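PDB 2Z73: rhodopsin, which detects light through bound 11-cis retinal, whose isomerization to the all-trans form activates G-protein signaling to phospholipase C for vision in dim light. Local coordinates for residues D31-Y34 with Y35-I39; I41-C44 with G45-C49. All blocks are in the same frame, centred on the assembly; numbering follows the deposited sequence.

Contact 1 of 2, residues D31-Y34 with Y35-I39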
# COMPACT_ATOMS: atom_id res chain seq x y z
N ASP A 31 -6.17 -27.56 -14.42
CA ASP A 31 -4.74 -27.29 -14.43
C ASP A 31 -4.44 -25.87 -14.90
O ASP A 31 -3.68 -25.13 -14.28
CB ASP A 31 -4.02 -28.26 -15.36
CG ASP A 31 -4.08 -29.69 -14.87
OD1 ASP A 31 -4.70 -29.95 -13.82
OD2 ASP A 31 -3.51 -30.57 -15.55
N ALA A 32 -5.05 -25.49 -16.02
CA ALA A 32 -4.84 -24.17 -16.59
C ALA A 32 -5.07 -23.07 -15.58
O ALA A 32 -4.44 -22.01 -15.67
CB ALA A 32 -5.76 -23.98 -17.78
N VAL A 33 -5.95 -23.30 -14.62
CA VAL A 33 -6.23 -22.29 -13.62
C VAL A 33 -5.09 -22.16 -12.61
O VAL A 33 -4.76 -21.06 -12.17
CB VAL A 33 -7.53 -22.60 -12.84
CG1 VAL A 33 -7.77 -21.53 -11.78
CG2 VAL A 33 -8.70 -22.67 -13.80
N TYR A 34 -4.51 -23.29 -12.25
CA TYR A 34 -3.41 -23.30 -11.31
C TYR A 34 -2.22 -22.62 -11.96
O TYR A 34 -1.55 -21.79 -11.34
CB TYR A 34 -3.02 -24.72 -10.94
CG TYR A 34 -3.91 -25.39 -9.93
CD1 TYR A 34 -4.78 -26.41 -10.30
CD2 TYR A 34 -3.84 -25.03 -8.57
CE1 TYR A 34 -5.55 -27.09 -9.35
CE2 TYR A 34 -4.60 -25.69 -7.62
CZ TYR A 34 -5.45 -26.72 -8.01
OH TYR A 34 -6.18 -27.40 -7.06
N TYR A 35 -1.97 -22.99 -13.21
CA TYR A 35 -0.86 -22.45 -13.99
C TYR A 35 -0.97 -20.95 -14.21
O TYR A 35 0.01 -20.21 -14.11
CB TYR A 35 -0.78 -23.19 -15.33
CG TYR A 35 -0.55 -24.67 -15.15
CD1 TYR A 35 -0.90 -25.59 -16.14
CD2 TYR A 35 -0.02 -25.16 -13.96
CE1 TYR A 35 -0.71 -26.96 -15.95
CE2 TYR A 35 0.17 -26.52 -13.76
CZ TYR A 35 -0.18 -27.42 -14.75
OH TYR A 35 -0.00 -28.76 -14.51
N SER A 36 -2.18 -20.48 -14.50
CA SER A 36 -2.38 -19.08 -14.70
C SER A 36 -2.16 -18.36 -13.38
O SER A 36 -1.55 -17.29 -13.33
CB SER A 36 -3.80 -18.82 -15.22
OG SER A 36 -3.98 -19.48 -16.45
N LEU A 37 -2.66 -18.95 -12.30
CA LEU A 37 -2.51 -18.35 -10.99
C LEU A 37 -1.03 -18.16 -10.64
O LEU A 37 -0.62 -17.09 -10.19
CB LEU A 37 -3.20 -19.21 -9.92
CG LEU A 37 -4.73 -19.08 -9.86
CD1 LEU A 37 -5.29 -19.98 -8.76
CD2 LEU A 37 -5.10 -17.63 -9.58
N GLY A 38 -0.23 -19.20 -10.86
CA GLY A 38 1.19 -19.14 -10.57
C GLY A 38 1.88 -18.11 -11.44
O GLY A 38 2.69 -17.31 -10.96
N ILE A 39 1.58 -18.11 -12.73
CA ILE A 39 2.18 -17.16 -13.64
C ILE A 39 1.79 -15.76 -13.20
O ILE A 39 2.60 -14.85 -13.17
CB ILE A 39 1.70 -17.39 -15.08
CG1 ILE A 39 2.30 -18.71 -15.60
CG2 ILE A 39 2.07 -16.19 -15.96
CD1 ILE A 39 1.76 -19.15 -16.94
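Tyr35 sets CG beside its own backbone N and opposite the carbonyl carbon (chi1 -60°), which swings the ring back along the helix toward Asp31. Asp31 makes the same choice of first torsion, and the two side chains run alongside each other in the same direction. They meet through carbon: Asp31 CB approaches Tyr35 CE1 to 3.6 Å, while the carboxylate and ring planes are turned 55° apart. Over one face of the ring, near its rim, sits Asp31 O, 3.3 Å from Tyr35 CG. That oxygen also takes the Tyr35 N-H, at 2.9 Å from Asp31 O to Tyr35 N and nearly straight (173°), so one carbonyl meets both the backbone and the ring of the same residue. With an alanine here the ring is gone, which is likely to leave Asp31 CB and Asp31 O without their aromatic neighbour and to open a gap beside Phe97.

One residue along, Ser36 folds its hydroxyl back to Ala32 O, with OG donating at 2.7 Å. Ser36 N binds the same Ala32 O at 3.0 Å from the other face of the carbonyl plane, so two donors grip one acceptor. On the inward flank, Val33 CG1 and Leu37 CD1 make apolar contact at 4.2 Å.

The carboxylate of Asp31 is bound elsewhere, in a salt bridge from OD1 to Lys99, and Tyr34 OH bonds to Gln28. Leu37 packs on Gln298 and Met302 of helix 294-306 and on Cys96 of helix 91-97, which also carries Phe97 against Tyr35.

Contact 2 of 2, residues I41-C44 with G45-C49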
# COMPACT_ATOMS: atom_id res chain seq x y z
N ILE A 41 0.74 -14.43 -10.12
CA ILE A 41 1.41 -13.96 -8.91
C ILE A 41 2.93 -13.83 -9.10
O ILE A 41 3.56 -12.99 -8.47
CB ILE A 41 1.09 -14.88 -7.71
CG1 ILE A 41 1.31 -14.11 -6.41
CG2 ILE A 41 1.95 -16.12 -7.75
CD1 ILE A 41 0.49 -12.80 -6.32
N GLY A 42 3.49 -14.65 -9.99
CA GLY A 42 4.91 -14.60 -10.27
C GLY A 42 5.25 -13.27 -10.93
O GLY A 42 6.30 -12.67 -10.66
N ILE A 43 4.36 -12.80 -11.78
CA ILE A 43 4.57 -11.53 -12.46
C ILE A 43 4.34 -10.36 -11.49
O ILE A 43 4.81 -9.25 -11.73
CB ILE A 43 3.65 -11.42 -13.71
CG1 ILE A 43 4.10 -12.46 -14.75
CG2 ILE A 43 3.70 -10.01 -14.31
CD1 ILE A 43 3.45 -12.33 -16.13
N CYS A 44 3.62 -10.60 -10.40
CA CYS A 44 3.44 -9.53 -9.42
C CYS A 44 4.74 -9.48 -8.64
O CYS A 44 5.16 -8.43 -8.16
CB CYS A 44 2.26 -9.83 -8.48
SG CYS A 44 0.62 -9.64 -9.23
N GLY A 45 5.39 -10.63 -8.52
CA GLY A 45 6.67 -10.70 -7.84
C GLY A 45 7.70 -9.87 -8.59
O GLY A 45 8.40 -9.04 -8.01
N ILE A 46 7.80 -10.11 -9.89
CA ILE A 46 8.75 -9.37 -10.71
C ILE A 46 8.47 -7.86 -10.71
O ILE A 46 9.34 -7.06 -10.34
CB ILE A 46 8.73 -9.88 -12.18
CG1 ILE A 46 9.24 -11.32 -12.25
CG2 ILE A 46 9.57 -8.98 -13.07
CD1 ILE A 46 8.98 -11.98 -13.59
N ILE A 47 7.27 -7.48 -11.11
CA ILE A 47 6.91 -6.07 -11.17
C ILE A 47 7.00 -5.44 -9.79
O ILE A 47 7.58 -4.37 -9.63
CB ILE A 47 5.50 -5.86 -11.74
CG1 ILE A 47 5.48 -6.32 -13.21
CG2 ILE A 47 5.09 -4.40 -11.63
CD1 ILE A 47 4.14 -6.13 -13.91
N GLY A 48 6.42 -6.11 -8.80
CA GLY A 48 6.46 -5.59 -7.44
C GLY A 48 7.87 -5.36 -6.91
O GLY A 48 8.19 -4.25 -6.45
N CYS A 49 8.71 -6.39 -6.95
CA CYS A 49 10.08 -6.25 -6.46
C CYS A 49 10.85 -5.29 -7.36
O CYS A 49 11.63 -4.46 -6.89
CB CYS A 49 10.79 -7.61 -6.41
SG CYS A 49 10.04 -8.81 -5.30
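Ile47 lies one turn beyond Ile43, and its side chain can be traced outward over the carbonyl of that residue. Ile47 N first binds Ile43 O at 3.1 Å, with an N-H...O angle of 165°. CB then stands 3.5 Å from Ile43 O, and CG1 at 3.4 Å from Ile43 O keeps to the same oxygen. This follows from the first torsion, which puts CG1 beside the backbone N (chi1 -65°). At the tip, CD1 meets Ile43 CG2 at 3.9 Å, the closest approach between the two side chains, which cross obliquely. The branch that Ile43 offers is its CG2 methyl, anti to its own backbone N.

Ile46 repeats part of this pattern one position earlier: its CG1 rests 3.6 Å from Gly42 O, the oxygen that accepts Ile46 N. One residue beyond Ile47, Gly48 N bonds to Cys44 O at 2.7 Å, while Cys44 turns to Ala306 of helix 294-306 and shares Ile309 with Ile47.

Ile43 and Ile46 lie on the surface of the transmembrane span, consistent with contact with lipid. Ile47 carries this apolar patch to bound chains: its side chain is about 4 Å, at nearest atoms, from both a docosane and a palmitic acid. Spaced four residues apart, Ile43 and Ile47 form a small apolar patch on the first transmembrane helix of a seven-helix rhodopsin-family receptor, and Ile47 joins Gly50, Gly51, Pro312 and Val333 in the docosane site.

In the fold
From its N-terminal end, helix 31-61 passes first through contact 1 and then through contact 2. Neither closes a loop: in each, the two segments are consecutive in sequence and joined by helical i to i+4 bonds. The pairs follow in series, neither nested nor crossed, with centres about 15 Å apart and a single residue between them. Contact 1 spans the change from extracellular chain to membrane, whereas contact 2 lies wholly within the first transmembrane span. Both face helices 91-97 and 294-306; contact 2 also reaches helix 70-87 through Cys49. Together they lay one edge helix along the seven-helix bundle, from the extracellular loops to the bound hydrocarbon chains.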